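Local coordinates for putative aliphatic sulfonates-binding protein (Escherichia coli, PDB 2X26) that probably serves as the periplasmic solute-binding component of an ABC transport system that takes up aliphatic sulfonates, at residues A101-K112 against L129-T140. Numbering follows the deposited sequence. Where two conformers were deposited one is given.
Sequences ADLKGHKVAFQK and LKFTDIQPTYLT
Phe110 meets three side chains of 129-140 with the far end of its ring. Its CZ lies 3.5 Å from Tyr138 CE1, the two ring planes turned obliquely by 71°. Phe131 brings CE2 to 3.6 Å from the same CZ, also obliquely, its plane at 62° to that of Phe110; Pro136 CB sits at the ring's edge. Chi1 of 58° wedges CG between backbone N and carbonyl carbon, which brings the end of the ring alongside Tyr138 and Pro136. Cutting Phe110 back to an alanine is likely to open a gap beside Phe131, Tyr138 and Pro136, each losing the ring surface it packs on. On the same sheet face, Ile134 CD1 packs 3.8 Å from Val108 CG2. Strands 107-110 and 135-138 run parallel, joined through helix 115-126 in a beta-alpha-beta unit, with 135-138 at the sheet's edge. Backbone bonds alternate along the pair, from Gln135 N to His106 O through to Leu139 N to Phe110 O. Gln135 O is gripped twice, by Val108 N (3.3 Å) and Thr137 OG1 (2.9 Å), arriving from opposite faces of its carbonyl plane. Ahead of the strands, a type II turn from Leu103 to His106 presents Gly105 N to Asp133 O, 2.8 Å away. Farther out, His117 meets Phe110 edge-to-face, and Leu120 of the crossover helix backs both Phe110 and Val108.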
ATOM      1  N   ALA A 101     -12.776 -22.204  -9.815  1.00  6.88           N
ATOM      2  CA  ALA A 101     -12.545 -23.569 -10.267  1.00  6.15           C
ATOM      3  C   ALA A 101     -12.610 -23.693 -11.784  1.00  6.82           C
ATOM      4  O   ALA A 101     -11.878 -24.496 -12.359  1.00  6.83           O
ATOM      5  CB  ALA A 101     -13.534 -24.508  -9.596  1.00  7.05           C
ATOM      6  N   ASP A 102     -13.462 -22.903 -12.430  1.00  7.02           N
ATOM      7  CA  ASP A 102     -13.583 -23.001 -13.877  1.00  7.95           C
ATOM      8  C   ASP A 102     -12.350 -22.496 -14.622  1.00  8.20           C
ATOM      9  O   ASP A 102     -12.217 -22.738 -15.822  1.00  6.46           O
ATOM     10  CB  ASP A 102     -14.811 -22.280 -14.400  1.00  8.90           C
ATOM     11  CG  ASP A 102     -16.083 -22.926 -13.980  1.00 11.72           C
ATOM     12  OD1 ASP A 102     -16.077 -24.153 -13.670  1.00 13.32           O
ATOM     13  OD2 ASP A 102     -17.099 -22.195 -13.937  1.00 12.94           O
ATOM     14  N   LEU A 103     -11.437 -21.828 -13.922  1.00  8.04           N
ATOM     15  CA  LEU A 103     -10.180 -21.413 -14.559  1.00  7.75           C
ATOM     16  C   LEU A 103      -9.221 -22.553 -14.886  1.00  8.48           C
ATOM     17  O   LEU A 103      -8.281 -22.352 -15.629  1.00  7.33           O
ATOM     18  CB  LEU A 103      -9.440 -20.383 -13.723  1.00  8.21           C
ATOM     19  CG  LEU A 103     -10.170 -19.047 -13.568  1.00  6.89           C
ATOM     20  CD1 LEU A 103      -9.519 -18.278 -12.510  1.00  8.53           C
ATOM     21  CD2 LEU A 103     -10.141 -18.248 -14.818  1.00  5.23           C
ATOM     22  N   LYS A 104      -9.428 -23.731 -14.302  1.00  7.24           N
ATOM     23  CA  LYS A 104      -8.559 -24.892 -14.597  1.00  8.07           C
ATOM     24  C   LYS A 104      -8.288 -24.999 -16.094  1.00  8.70           C
ATOM     25  O   LYS A 104      -9.223 -25.015 -16.876  1.00  9.65           O
ATOM     26  CB  LYS A 104      -9.215 -26.201 -14.117  1.00  9.07           C
ATOM     27  CG  LYS A 104      -8.255 -27.394 -14.146  1.00  9.62           C
ATOM     28  CD  LYS A 104      -8.715 -28.532 -13.235  1.00 10.38           C
ATOM     29  CE  LYS A 104      -7.719 -29.698 -13.281  1.00 13.44           C
ATOM     30  NZ  LYS A 104      -8.171 -30.911 -12.459  1.00 16.29           N
ATOM     31  N   GLY A 105      -7.016 -25.060 -16.480  1.00  8.38           N
ATOM     32  CA  GLY A 105      -6.662 -25.258 -17.886  1.00  9.14           C
ATOM     33  C   GLY A 105      -6.619 -23.987 -18.731  1.00 10.06           C
ATOM     34  O   GLY A 105      -6.217 -24.030 -19.902  1.00  9.59           O
ATOM     35  N   HIS A 106      -7.029 -22.860 -18.159  1.00  8.95           N
ATOM     36  CA  HIS A 106      -7.111 -21.589 -18.912  1.00  9.66           C
ATOM     37  C   HIS A 106      -5.937 -20.648 -18.689  1.00  9.78           C
ATOM     38  O   HIS A 106      -5.140 -20.841 -17.762  1.00  9.03           O
ATOM     39  CB  HIS A 106      -8.439 -20.877 -18.636  1.00 11.93           C
ATOM     40  CG  HIS A 106      -9.617 -21.551 -19.252  1.00 13.61           C
ATOM     41  ND1 HIS A 106     -10.606 -22.156 -18.511  1.00 17.83           N
ATOM     42  CD2 HIS A 106      -9.948 -21.747 -20.551  1.00 18.46           C
ATOM     43  CE1 HIS A 106     -11.501 -22.692 -19.323  1.00 16.24           C
ATOM     44  NE2 HIS A 106     -11.124 -22.457 -20.567  1.00 20.83           N
ATOM     45  N   LYS A 107      -5.826 -19.620 -19.554  1.00  7.98           N
ATOM     46  CA  LYS A 107      -4.754 -18.638 -19.457  1.00  7.96           C
ATOM     47  C   LYS A 107      -5.202 -17.460 -18.584  1.00  8.26           C
ATOM     48  O   LYS A 107      -6.253 -16.858 -18.824  1.00  8.33           O
ATOM     49  CB  LYS A 107      -4.350 -18.119 -20.848  1.00  7.52           C
ATOM     50  CG  LYS A 107      -3.943 -19.190 -21.835  1.00  9.55           C
ATOM     51  CD  LYS A 107      -3.895 -18.528 -23.236  1.00  9.94           C
ATOM     52  CE  LYS A 107      -4.286 -19.433 -24.351  1.00 17.19           C
ATOM     53  NZ  LYS A 107      -3.118 -20.191 -24.865  1.00 18.58           N
ATOM     54  N   VAL A 108      -4.405 -17.156 -17.566  1.00  7.64           N
ATOM     55  CA  VAL A 108      -4.733 -16.049 -16.696  1.00  6.78           C
ATOM     56  C   VAL A 108      -3.580 -15.039 -16.699  1.00  6.97           C
ATOM     57  O   VAL A 108      -2.452 -15.395 -16.311  1.00  7.55           O
ATOM     58  CB  VAL A 108      -4.981 -16.563 -15.274  1.00  6.89           C
ATOM     59  CG1 VAL A 108      -5.364 -15.386 -14.334  1.00  7.32           C
ATOM     60  CG2 VAL A 108      -6.097 -17.672 -15.240  1.00  8.87           C
ATOM     61  N   ALA A 109      -3.857 -13.775 -17.041  1.00  5.70           N
ATOM     62  CA  ALA A 109      -2.825 -12.757 -17.041  1.00  6.20           C
ATOM     63  C   ALA A 109      -2.767 -12.063 -15.683  1.00  6.22           C
ATOM     64  O   ALA A 109      -3.816 -11.817 -15.085  1.00  6.01           O
ATOM     65  CB  ALA A 109      -3.126 -11.733 -18.096  1.00  5.44           C
ATOM     66  N   PHE A 110      -1.554 -11.734 -15.236  1.00  5.65           N
ATOM     67  CA  PHE A 110      -1.303 -10.919 -14.016  1.00  5.41           C
ATOM     68  C   PHE A 110       0.179 -10.594 -13.933  1.00  4.49           C
ATOM     69  O   PHE A 110       0.982 -11.281 -14.568  1.00  4.93           O
ATOM     70  CB  PHE A 110      -1.706 -11.685 -12.745  1.00  5.33           C
ATOM     71  CG  PHE A 110      -0.972 -13.011 -12.573  1.00  6.66           C
ATOM     72  CD1 PHE A 110       0.139 -13.126 -11.722  1.00  5.27           C
ATOM     73  CD2 PHE A 110      -1.377 -14.135 -13.298  1.00  8.65           C
ATOM     74  CE1 PHE A 110       0.809 -14.364 -11.599  1.00  6.39           C
ATOM     75  CE2 PHE A 110      -0.688 -15.350 -13.200  1.00  8.17           C
ATOM     76  CZ  PHE A 110       0.391 -15.450 -12.337  1.00  6.96           C
ATOM     77  N   GLN A 111       0.560  -9.648 -13.074  1.00  4.75           N
ATOM     78  CA  GLN A 111       1.968  -9.284 -12.905  1.00  4.19           C
ATOM     79  C   GLN A 111       2.671 -10.195 -11.902  1.00  4.68           C
ATOM     80  O   GLN A 111       2.208 -10.378 -10.774  1.00  3.57           O
ATOM     81  CB  GLN A 111       2.121  -7.799 -12.484  1.00  4.87           C
ATOM     82  CG  GLN A 111       3.596  -7.376 -12.483  1.00  5.64           C
ATOM     83  CD  GLN A 111       3.774  -5.886 -12.175  1.00 13.28           C
ATOM     84  OE1 GLN A 111       3.797  -5.054 -13.062  1.00 18.83           O
ATOM     85  NE2 GLN A 111       3.955  -5.578 -10.924  1.00 18.58           N
ATOM     86  N   LYS A 112       3.794 -10.795 -12.310  1.00  5.33           N
ATOM     87  CA  LYS A 112       4.506 -11.702 -11.407  1.00  4.63           C
ATOM     88  C   LYS A 112       4.925 -10.947 -10.150  1.00  4.11           C
ATOM     89  O   LYS A 112       5.444  -9.817 -10.229  1.00  3.46           O
ATOM     90  CB  LYS A 112       5.753 -12.346 -12.075  1.00  5.30           C
ATOM     91  CG  LYS A 112       6.413 -13.408 -11.158  1.00  5.86           C
ATOM     92  CD  LYS A 112       7.615 -14.127 -11.833  1.00  6.47           C
ATOM     93  CE  LYS A 112       8.543 -14.705 -10.743  1.00  9.69           C
ATOM     94  NZ  LYS A 112       9.630 -15.564 -11.286  1.00 11.61           N
ATOM     95  N   LEU A 129      -6.722 -25.805  -6.508  1.00  8.62           N
ATOM     96  CA  LEU A 129      -5.846 -25.704  -7.679  1.00  9.32           C
ATOM     97  C   LEU A 129      -4.496 -25.082  -7.356  1.00  9.99           C
ATOM     98  O   LEU A 129      -4.355 -24.376  -6.349  1.00  9.93           O
ATOM     99  CB  LEU A 129      -6.521 -24.923  -8.805  1.00  9.61           C
ATOM    100  CG  LEU A 129      -7.873 -25.443  -9.332  1.00  9.85           C
ATOM    101  CD1 LEU A 129      -8.482 -24.445 -10.318  1.00  9.44           C
ATOM    102  CD2 LEU A 129      -7.764 -26.836 -10.005  1.00  9.89           C
ATOM    103  N   LYS A 130      -3.504 -25.360  -8.206  1.00 10.36           N
ATOM    104  CA  LYS A 130      -2.195 -24.721  -8.091  1.00 10.17           C
ATOM    105  C   LYS A 130      -1.848 -24.024  -9.428  1.00  9.03           C
ATOM    106  O   LYS A 130      -2.585 -24.167 -10.403  1.00  9.05           O
ATOM    107  CB  LYS A 130      -1.143 -25.789  -7.760  1.00 12.33           C
ATOM    108  CG  LYS A 130      -1.189 -26.370  -6.328  1.00 13.58           C
ATOM    109  CD  LYS A 130       0.009 -27.309  -6.131  1.00 17.55           C
ATOM    110  CE  LYS A 130       0.179 -27.720  -4.660  1.00 22.13           C
ATOM    111  NZ  LYS A 130      -0.798 -28.766  -4.161  1.00 24.38           N
ATOM    112  N   PHE A 131      -0.734 -23.291  -9.488  1.00  8.10           N
ATOM    113  CA  PHE A 131      -0.330 -22.648 -10.750  1.00  7.96           C
ATOM    114  C   PHE A 131      -0.065 -23.644 -11.869  1.00  8.64           C
ATOM    115  O   PHE A 131      -0.065 -23.275 -13.053  1.00  8.54           O
ATOM    116  CB  PHE A 131       0.920 -21.775 -10.571  1.00  8.31           C
ATOM    117  CG  PHE A 131       0.619 -20.361 -10.190  1.00  8.28           C
ATOM    118  CD1 PHE A 131      -0.588 -20.015  -9.588  1.00  8.52           C
ATOM    119  CD2 PHE A 131       1.557 -19.371 -10.426  1.00  9.58           C
ATOM    120  CE1 PHE A 131      -0.843 -18.661  -9.225  1.00  9.68           C
ATOM    121  CE2 PHE A 131       1.328 -18.076 -10.063  1.00  9.60           C
ATOM    122  CZ  PHE A 131       0.123 -17.707  -9.482  1.00  9.73           C
ATOM    123  N   THR A 132       0.201 -24.895 -11.499  1.00  8.02           N
ATOM    124  CA  THR A 132       0.456 -25.927 -12.513  1.00  9.42           C
ATOM    125  C   THR A 132      -0.868 -26.396 -13.107  1.00 10.09           C
ATOM    126  O   THR A 132      -0.881 -27.186 -14.039  1.00 10.70           O
ATOM    127  CB  THR A 132       1.310 -27.117 -11.978  1.00  9.79           C
ATOM    128  OG1 THR A 132       0.797 -27.594 -10.732  1.00  9.81           O
ATOM    129  CG2 THR A 132       2.756 -26.712 -11.811  1.00  9.28           C
ATOM    130  N   ASP A 133      -1.985 -25.888 -12.571  1.00 10.70           N
ATOM    131  CA  ASP A 133      -3.321 -26.308 -13.021  1.00 10.49           C
ATOM    132  C   ASP A 133      -3.912 -25.285 -14.010  1.00 10.11           C
ATOM    133  O   ASP A 133      -4.952 -25.538 -14.604  1.00  9.71           O
ATOM    134  CB  ASP A 133      -4.269 -26.539 -11.839  1.00 10.49           C
ATOM    135  CG  ASP A 133      -3.872 -27.753 -10.983  1.00 12.69           C
ATOM    136  OD1 ASP A 133      -3.714 -28.889 -11.528  1.00 11.88           O
ATOM    137  OD2 ASP A 133      -3.735 -27.586  -9.744  1.00 10.73           O
ATOM    138  N   ILE A 134      -3.253 -24.132 -14.159  1.00  9.34           N
ATOM    139  CA  ILE A 134      -3.605 -23.146 -15.203  1.00  9.20           C
ATOM    140  C   ILE A 134      -2.363 -22.803 -16.042  1.00  8.73           C
ATOM    141  O   ILE A 134      -1.299 -23.405 -15.865  1.00  8.36           O
ATOM    142  CB  ILE A 134      -4.168 -21.817 -14.614  1.00  9.21           C
ATOM    143  CG1 ILE A 134      -3.102 -21.109 -13.795  1.00  9.74           C
ATOM    144  CG2 ILE A 134      -5.381 -22.110 -13.687  1.00  8.53           C
ATOM    145  CD1 ILE A 134      -3.413 -19.648 -13.443  1.00 13.22           C
ATOM    146  N   GLN A 135      -2.504 -21.836 -16.936  1.00  7.48           N
ATOM    147  CA  GLN A 135      -1.372 -21.300 -17.685  0.50  8.60           C
ATOM    148  C   GLN A 135      -1.066 -19.861 -17.231  1.00  8.39           C
ATOM    149  O   GLN A 135      -1.664 -18.907 -17.762  1.00  8.59           O
ATOM    150  CB  GLN A 135      -1.675 -21.356 -19.188  0.50  8.37           C
ATOM    151  CG  GLN A 135      -1.608 -22.764 -19.789  0.50 10.36           C
ATOM    152  CD  GLN A 135      -1.119 -22.785 -21.241  0.50 13.59           C
ATOM    153  OE1 GLN A 135      -1.859 -22.454 -22.172  0.50 15.98           O
ATOM    154  NE2 GLN A 135       0.132 -23.191 -21.435  0.50 13.40           N
ATOM    155  N   PRO A 136      -0.161 -19.692 -16.231  1.00  9.20           N
ATOM    156  CA  PRO A 136       0.062 -18.335 -15.706  1.00  9.34           C
ATOM    157  C   PRO A 136       0.742 -17.536 -16.740  1.00  8.48           C
ATOM    158  O   PRO A 136       1.698 -18.033 -17.386  1.00  9.21           O
ATOM    159  CB  PRO A 136       1.015 -18.563 -14.517  1.00  9.82           C
ATOM    160  CG  PRO A 136       0.740 -19.993 -14.095  1.00  9.88           C
ATOM    161  CD  PRO A 136       0.601 -20.684 -15.442  1.00  9.34           C
ATOM    162  N   THR A 137       0.258 -16.314 -16.937  1.00  8.57           N
ATOM    163  CA  THR A 137       0.686 -15.512 -18.065  1.00  7.44           C
ATOM    164  C   THR A 137       1.193 -14.182 -17.499  1.00  8.14           C
ATOM    165  O   THR A 137       0.388 -13.301 -17.164  1.00  6.98           O
ATOM    166  CB  THR A 137      -0.496 -15.287 -18.998  1.00  7.62           C
ATOM    167  OG1 THR A 137      -1.023 -16.563 -19.423  1.00 10.25           O
ATOM    168  CG2 THR A 137      -0.056 -14.527 -20.186  1.00  8.25           C
ATOM    169  N   TYR A 138       2.513 -14.089 -17.349  1.00  6.57           N
ATOM    170  CA  TYR A 138       3.103 -13.026 -16.528  1.00  6.63           C
ATOM    171  C   TYR A 138       3.233 -11.750 -17.340  1.00  7.35           C
ATOM    172  O   TYR A 138       4.032 -11.699 -18.261  1.00  8.47           O
ATOM    173  CB  TYR A 138       4.467 -13.468 -15.997  1.00  7.31           C
ATOM    174  CG  TYR A 138       4.416 -14.729 -15.113  1.00  5.74           C
ATOM    175  CD1 TYR A 138       3.867 -14.665 -13.842  1.00  8.89           C
ATOM    176  CD2 TYR A 138       4.952 -15.969 -15.558  1.00  9.74           C
ATOM    177  CE1 TYR A 138       3.825 -15.773 -13.008  1.00  9.77           C
ATOM    178  CE2 TYR A 138       4.892 -17.111 -14.715  1.00  9.27           C
ATOM    179  CZ  TYR A 138       4.324 -16.980 -13.437  1.00 11.10           C
ATOM    180  OH  TYR A 138       4.221 -18.036 -12.533  1.00 14.39           O
ATOM    181  N   LEU A 139       2.423 -10.731 -17.018  1.00  6.74           N
ATOM    182  CA  LEU A 139       2.376  -9.501 -17.828  1.00  7.01           C
ATOM    183  C   LEU A 139       2.116  -8.289 -16.957  1.00  6.83           C
ATOM    184  O   LEU A 139       1.306  -8.359 -16.066  1.00  5.54           O
ATOM    185  CB  LEU A 139       1.221  -9.595 -18.811  1.00  7.52           C
ATOM    186  CG  LEU A 139       1.316 -10.728 -19.862  1.00  7.85           C
ATOM    187  CD1 LEU A 139       0.036 -10.801 -20.688  1.00 10.78           C
ATOM    188  CD2 LEU A 139       2.515 -10.392 -20.723  1.00  9.19           C
ATOM    189  N   THR A 140       2.702  -7.144 -17.305  1.00  8.06           N
ATOM    190  CA  THR A 140       2.393  -5.919 -16.558  1.00  9.20           C
ATOM    191  C   THR A 140       1.017  -5.400 -17.010  1.00  7.83           C
ATOM    192  O   THR A 140       0.474  -5.907 -17.985  1.00  8.52           O
ATOM    193  CB  THR A 140       3.494  -4.896 -16.755  1.00 11.00           C
ATOM    194  OG1 THR A 140       3.551  -4.557 -18.143  1.00 13.34           O
ATOM    195  CG2 THR A 140       4.861  -5.507 -16.306  1.00 13.75           C
TER
HETATM  196  O   HOH W   1      -4.248 -22.788 -21.682  1.00 20.21           O